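Local atomic coordinates of DNA ligase (Archaeoglobus fulgidus, PDB entry 3GDE), a protein that probably seals nicks in double-stranded DNA during replication, recombination and repair, using ATP and passing through an adenylated-lysine intermediate. Residues I297-V302 with S407-G412; G434-E439 with V464-T469. All coordinates share one frame; numbering follows the deposited sequence.

Contact 1: I297-V302 with S407-G412; sequences ILDGEV and SPYIPG
The ring of Tyr409 meets the carboxylate of Asp299 at its hydroxyl-bearing edge: OD2 lies near the ring plane, beside CE1 and OH, while the two flat groups stand nearly upright to each other, 79° apart. This is the nucleotidyltransferase (adenylation) domain shared by ATP-dependent DNA ligases, where strand 296-306, carrying the Asp-Gly-Glu core of motif III (Asp299 to Glu301), is joined to the loop that leads from strand 399-403 to strand 414-415. The backbones keep well apart, with the CA atoms of Asp299 and Tyr409 10.7 Å from each other, and the two side chains bridge the gap.

A single hydrogen bond carries the contact. The hydroxyl is the donor, and Tyr409 OH sits 2.8 Å from Asp299 OD2, arriving from above the carboxylate, 40° out of its plane. The CB of Tyr409 points at the strand, and with CG anti to the backbone N (chi1 -172°) the ring continues outward to bring OH to the carboxylate. The same OH also accepts a hydrogen bond from the backbone N of Met229, so the phenol is held by two partners.

OD2 has a stronger partner as well, a salt bridge to Arg257 NH2, and OD1 takes a weak hydrogen bond from Gln259 NE2. Arg257 is predicted to bind ATP, and this salt bridge makes Asp299 a probable second-shell residue that positions the arginine. Glu301, two residues on in strand 296-306, is also predicted to bind ATP. Replacing Asp299 by alanine takes away the carboxylate, and would probably cost Arg257 this salt bridge and leave the Tyr409 hydroxyl without this acceptor. The other carboxylate oxygen stands back from the phenol, with Asp299 OD1 3.6 Å from Tyr409 OH.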
loop_
_atom_site.group_PDB
_atom_site.type_symbol
_atom_site.label_atom_id
_atom_site.label_comp_id
_atom_site.label_asym_id
_atom_site.label_seq_id
_atom_site.Cartn_x
_atom_site.Cartn_y
_atom_site.Cartn_z
ATOM N N ILE A 297 4.829 7.146 20.343
ATOM C CA ILE A 297 4.227 6.776 19.072
ATOM C C ILE A 297 2.862 6.197 19.408
ATOM O O ILE A 297 2.749 5.199 20.120
ATOM C CB ILE A 297 5.090 5.780 18.270
ATOM C CG1 ILE A 297 6.379 6.458 17.835
ATOM C CG2 ILE A 297 4.309 5.249 17.050
ATOM C CD1 ILE A 297 7.499 5.514 17.540
ATOM N N LEU A 298 1.831 6.863 18.906
ATOM C CA LEU A 298 0.453 6.534 19.259
ATOM C C LEU A 298 -0.325 5.978 18.079
ATOM O O LEU A 298 -0.135 6.422 16.949
ATOM C CB LEU A 298 -0.271 7.789 19.777
ATOM C CG LEU A 298 0.308 8.550 20.971
ATOM C CD1 LEU A 298 -0.577 9.740 21.311
ATOM C CD2 LEU A 298 0.478 7.654 22.185
ATOM N N ASP A 299 -1.206 5.024 18.369
ATOM C CA ASP A 299 -2.225 4.557 17.435
ATOM C C ASP A 299 -3.557 5.261 17.702
ATOM O O ASP A 299 -4.043 5.277 18.830
ATOM C CB ASP A 299 -2.420 3.043 17.572
ATOM C CG ASP A 299 -1.847 2.254 16.399
ATOM O OD1 ASP A 299 -0.906 2.740 15.701
ATOM O OD2 ASP A 299 -2.353 1.126 16.179
ATOM N N GLY A 300 -4.151 5.819 16.651
ATOM C CA GLY A 300 -5.400 6.550 16.784
ATOM C C GLY A 300 -6.348 6.536 15.594
ATOM O O GLY A 300 -6.048 6.007 14.527
ATOM N N GLU A 301 -7.512 7.137 15.801
ATOM C CA GLU A 301 -8.468 7.350 14.740
ATOM C C GLU A 301 -8.722 8.845 14.576
ATOM O O GLU A 301 -9.014 9.552 15.550
ATOM C CB GLU A 301 -9.766 6.616 15.065
ATOM C CG GLU A 301 -10.576 6.232 13.852
ATOM C CD GLU A 301 -10.112 4.945 13.187
ATOM O OE1 GLU A 301 -10.466 4.748 12.002
ATOM O OE2 GLU A 301 -9.423 4.121 13.819
ATOM N N VAL A 302 -8.588 9.328 13.347
ATOM C CA VAL A 302 -8.954 10.709 13.028
ATOM C C VAL A 302 -10.377 10.728 12.456
ATOM O O VAL A 302 -10.697 9.971 11.526
ATOM C CB VAL A 302 -7.941 11.354 12.056
ATOM C CG1 VAL A 302 -8.432 12.703 11.566
ATOM C CG2 VAL A 302 -6.609 11.526 12.746
ATOM N N SER A 407 -3.321 -9.121 25.736
ATOM C CA SER A 407 -2.623 -9.240 24.461
ATOM C C SER A 407 -1.550 -8.160 24.329
ATOM O O SER A 407 -1.756 -7.035 24.794
ATOM C CB SER A 407 -3.609 -9.223 23.273
ATOM O OG SER A 407 -4.280 -7.975 23.127
ATOM N N PRO A 408 -0.379 -8.520 23.746
ATOM C CA PRO A 408 0.631 -7.538 23.329
ATOM C C PRO A 408 0.259 -6.934 21.978
ATOM O O PRO A 408 -0.667 -7.405 21.328
ATOM C CB PRO A 408 1.894 -8.380 23.179
ATOM C CG PRO A 408 1.383 -9.709 22.736
ATOM C CD PRO A 408 0.058 -9.901 23.448
ATOM N N TYR A 409 0.974 -5.905 21.562
ATOM C CA TYR A 409 0.732 -5.292 20.271
ATOM C C TYR A 409 1.628 -5.959 19.232
ATOM O O TYR A 409 2.863 -5.965 19.381
ATOM C CB TYR A 409 0.993 -3.777 20.350
ATOM C CG TYR A 409 0.585 -3.003 19.108
ATOM C CD1 TYR A 409 -0.611 -2.290 19.073
ATOM C CD2 TYR A 409 1.399 -2.985 17.976
ATOM C CE1 TYR A 409 -0.982 -1.564 17.935
ATOM C CE2 TYR A 409 1.039 -2.277 16.845
ATOM C CZ TYR A 409 -0.152 -1.564 16.828
ATOM O OH TYR A 409 -0.508 -0.871 15.695
ATOM N N ILE A 410 1.001 -6.527 18.195
ATOM C CA ILE A 410 1.723 -7.279 17.165
ATOM C C ILE A 410 1.641 -6.606 15.784
ATOM O O ILE A 410 0.671 -6.812 15.039
ATOM C CB ILE A 410 1.238 -8.757 17.067
ATOM C CG1 ILE A 410 1.171 -9.432 18.450
ATOM C CG2 ILE A 410 2.126 -9.553 16.100
ATOM C CD1 ILE A 410 2.515 -9.850 19.044
ATOM N N PRO A 411 2.668 -5.809 15.436
ATOM C CA PRO A 411 2.689 -5.075 14.172
ATOM C C PRO A 411 2.363 -5.932 12.945
ATOM O O PRO A 411 2.918 -7.029 12.766
ATOM C CB PRO A 411 4.127 -4.546 14.103
ATOM C CG PRO A 411 4.502 -4.351 15.526
ATOM C CD PRO A 411 3.887 -5.547 16.227
ATOM N N GLY A 412 1.434 -5.435 12.139
ATOM C CA GLY A 412 1.117 -6.015 10.840
ATOM C C GLY A 412 0.275 -7.271 10.852
ATOM O O GLY A 412 -0.020 -7.815 9.799
#

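Contact 2: G434-E439 with V464-T469; sequences GGEWGE and VGRVAT
Charge alone links Glu436 and Arg466 directly between strands 428-437 and 461-467. Glu436 OE1 lies over the centre of one face of the Arg466 guanidinium, 3.5 Å from CZ of that arginine, and it is equally far, 3.5 Å, from Arg466 NH2. Because the oxygen is well out of the guanidinium plane, no N-H points at it, and this salt bridge has no hydrogen bond within it. The carboxylate and guanidinium planes are 56° apart. Arg466 is folded at chi2 and chi3 (-113° and -89°), while Glu436 stays extended beyond CG, and the two side chains cross at about a right angle. A second charge, Glu450 OE1 on strand 446-454, forms a long, weak ion pair with Arg466 NE.

Hydrogen bonding comes from the same strand, which runs between the two: Ser448 OG makes a weak bond to Glu436 OE1.

In the backbone, Val464 and Gly465 both face Leu451, a classic beta bulge just before Arg466. The whole is a surface ion pair reaching over the intervening strand 446-454, on the antiparallel sheet of the C-terminal OB-fold domain of an ATP-dependent DNA ligase.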
loop_
_atom_site.group_PDB
_atom_site.type_symbol
_atom_site.label_atom_id
_atom_site.label_comp_id
_atom_site.label_asym_id
_atom_site.label_seq_id
_atom_site.Cartn_x
_atom_site.Cartn_y
_atom_site.Cartn_z
ATOM N N GLY A 434 -9.259 -4.426 -15.552
ATOM C CA GLY A 434 -9.880 -4.417 -16.877
ATOM C C GLY A 434 -11.182 -3.646 -16.948
ATOM O O GLY A 434 -11.608 -3.023 -15.972
ATOM N N GLY A 435 -11.823 -3.695 -18.110
ATOM C CA GLY A 435 -13.031 -2.929 -18.333
ATOM C C GLY A 435 -13.754 -3.242 -19.628
ATOM O O GLY A 435 -13.336 -4.101 -20.402
ATOM N N GLU A 436 -14.865 -2.544 -19.838
ATOM C CA GLU A 436 -15.651 -2.652 -21.050
ATOM C C GLU A 436 -16.106 -1.261 -21.456
ATOM O O GLU A 436 -16.532 -0.459 -20.620
ATOM C CB GLU A 436 -16.862 -3.567 -20.859
ATOM C CG GLU A 436 -16.535 -5.059 -20.758
ATOM C CD GLU A 436 -17.770 -5.935 -20.520
ATOM O OE1 GLU A 436 -18.612 -5.606 -19.641
ATOM O OE2 GLU A 436 -17.899 -6.972 -21.215
ATOM N N TRP A 437 -15.985 -0.977 -22.749
ATOM C CA TRP A 437 -16.533 0.241 -23.320
ATOM C C TRP A 437 -18.048 0.171 -23.321
ATOM O O TRP A 437 -18.630 -0.900 -23.538
ATOM C CB TRP A 437 -15.997 0.452 -24.738
ATOM C CG TRP A 437 -14.549 0.816 -24.749
ATOM C CD1 TRP A 437 -13.505 0.022 -25.116
ATOM C CD2 TRP A 437 -13.982 2.069 -24.340
ATOM N NE1 TRP A 437 -12.317 0.701 -24.968
ATOM C CE2 TRP A 437 -12.581 1.962 -24.492
ATOM C CE3 TRP A 437 -14.523 3.273 -23.863
ATOM C CZ2 TRP A 437 -11.709 3.019 -24.197
ATOM C CZ3 TRP A 437 -13.663 4.322 -23.564
ATOM C CH2 TRP A 437 -12.266 4.187 -23.732
ATOM N N GLY A 438 -18.679 1.309 -23.043
ATOM C CA GLY A 438 -20.132 1.447 -23.176
ATOM C C GLY A 438 -20.588 1.355 -24.627
ATOM O O GLY A 438 -19.786 1.099 -25.538
ATOM N N GLU A 439 -21.882 1.575 -24.847
ATOM C CA GLU A 439 -22.502 1.334 -26.156
ATOM C C GLU A 439 -23.380 2.508 -26.585
ATOM O O GLU A 439 -23.854 3.281 -25.735
ATOM C CB GLU A 439 -23.295 0.014 -26.141
ATOM C CG GLU A 439 -24.624 0.028 -25.350
ATOM C CD GLU A 439 -24.503 0.599 -23.933
ATOM O OE1 GLU A 439 -23.604 0.163 -23.176
ATOM O OE2 GLU A 439 -25.312 1.490 -23.580
ATOM N N VAL A 464 -11.896 -11.308 -9.093
ATOM C CA VAL A 464 -12.831 -11.565 -8.020
ATOM C C VAL A 464 -14.250 -11.098 -8.403
ATOM O O VAL A 464 -15.235 -11.473 -7.776
ATOM C CB VAL A 464 -12.261 -10.957 -6.709
ATOM C CG1 VAL A 464 -13.166 -9.920 -6.093
ATOM C CG2 VAL A 464 -11.866 -12.047 -5.743
ATOM N N GLY A 465 -14.350 -10.306 -9.462
ATOM C CA GLY A 465 -15.653 -9.869 -9.925
ATOM C C GLY A 465 -15.620 -8.754 -10.943
ATOM O O GLY A 465 -14.558 -8.395 -11.466
ATOM N N ARG A 466 -16.806 -8.219 -11.213
ATOM C CA ARG A 466 -17.005 -7.156 -12.183
ATOM C C ARG A 466 -18.107 -6.216 -11.711
ATOM O O ARG A 466 -19.152 -6.668 -11.254
ATOM C CB ARG A 466 -17.371 -7.753 -13.536
ATOM C CG ARG A 466 -17.290 -6.755 -14.646
ATOM C CD ARG A 466 -18.639 -6.468 -15.207
ATOM N NE ARG A 466 -18.963 -7.387 -16.291
ATOM C CZ ARG A 466 -20.098 -7.349 -16.981
ATOM N NH1 ARG A 466 -21.020 -6.429 -16.690
ATOM N NH2 ARG A 466 -20.310 -8.232 -17.962
ATOM N N VAL A 467 -17.872 -4.913 -11.847
ATOM C CA VAL A 467 -18.769 -3.896 -11.305
ATOM C C VAL A 467 -19.228 -2.906 -12.380
ATOM O O VAL A 467 -18.432 -2.477 -13.214
ATOM C CB VAL A 467 -18.145 -3.163 -10.062
ATOM C CG1 VAL A 467 -16.889 -2.368 -10.431
ATOM C CG2 VAL A 467 -19.169 -2.273 -9.371
ATOM N N ALA A 468 -20.521 -2.557 -12.336
ATOM C CA ALA A 468 -21.129 -1.633 -13.298
ATOM C C ALA A 468 -22.096 -0.659 -12.623
ATOM O O ALA A 468 -22.418 0.391 -13.186
ATOM C CB ALA A 468 -21.838 -2.408 -14.392
ATOM N N THR A 469 -22.550 -1.000 -11.417
ATOM C CA THR A 469 -23.468 -0.134 -10.671
ATOM C C THR A 469 -22.743 0.742 -9.656
ATOM O O THR A 469 -21.669 0.395 -9.178
ATOM C CB THR A 469 -24.605 -0.939 -9.959
ATOM O OG1 THR A 469 -24.041 -1.923 -9.076
ATOM C CG2 THR A 469 -25.475 -1.645 -10.972
#

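Overall arrangement
Contact 1 comes first along the chain and is complete before contact 2 begins; their centres are 37 Å apart, on opposite sides of the chain's centre, and the nearest atoms are about 20 Å from each other. They share no sheet. The pairing of 297-302 with 407-412 is buried in the adenylation domain, next to predicted ATP-binding residues, whereas contact 2 is a surface contact between strands of the OB-fold sheet, away from the annotated sites. Strand 419-422 still pairs within the first domain and strand 428-437 opens the second, so the chain crosses over in the five residues between them. Each contact thus acts within its own domain, and neither bridges the two in this closed conformation.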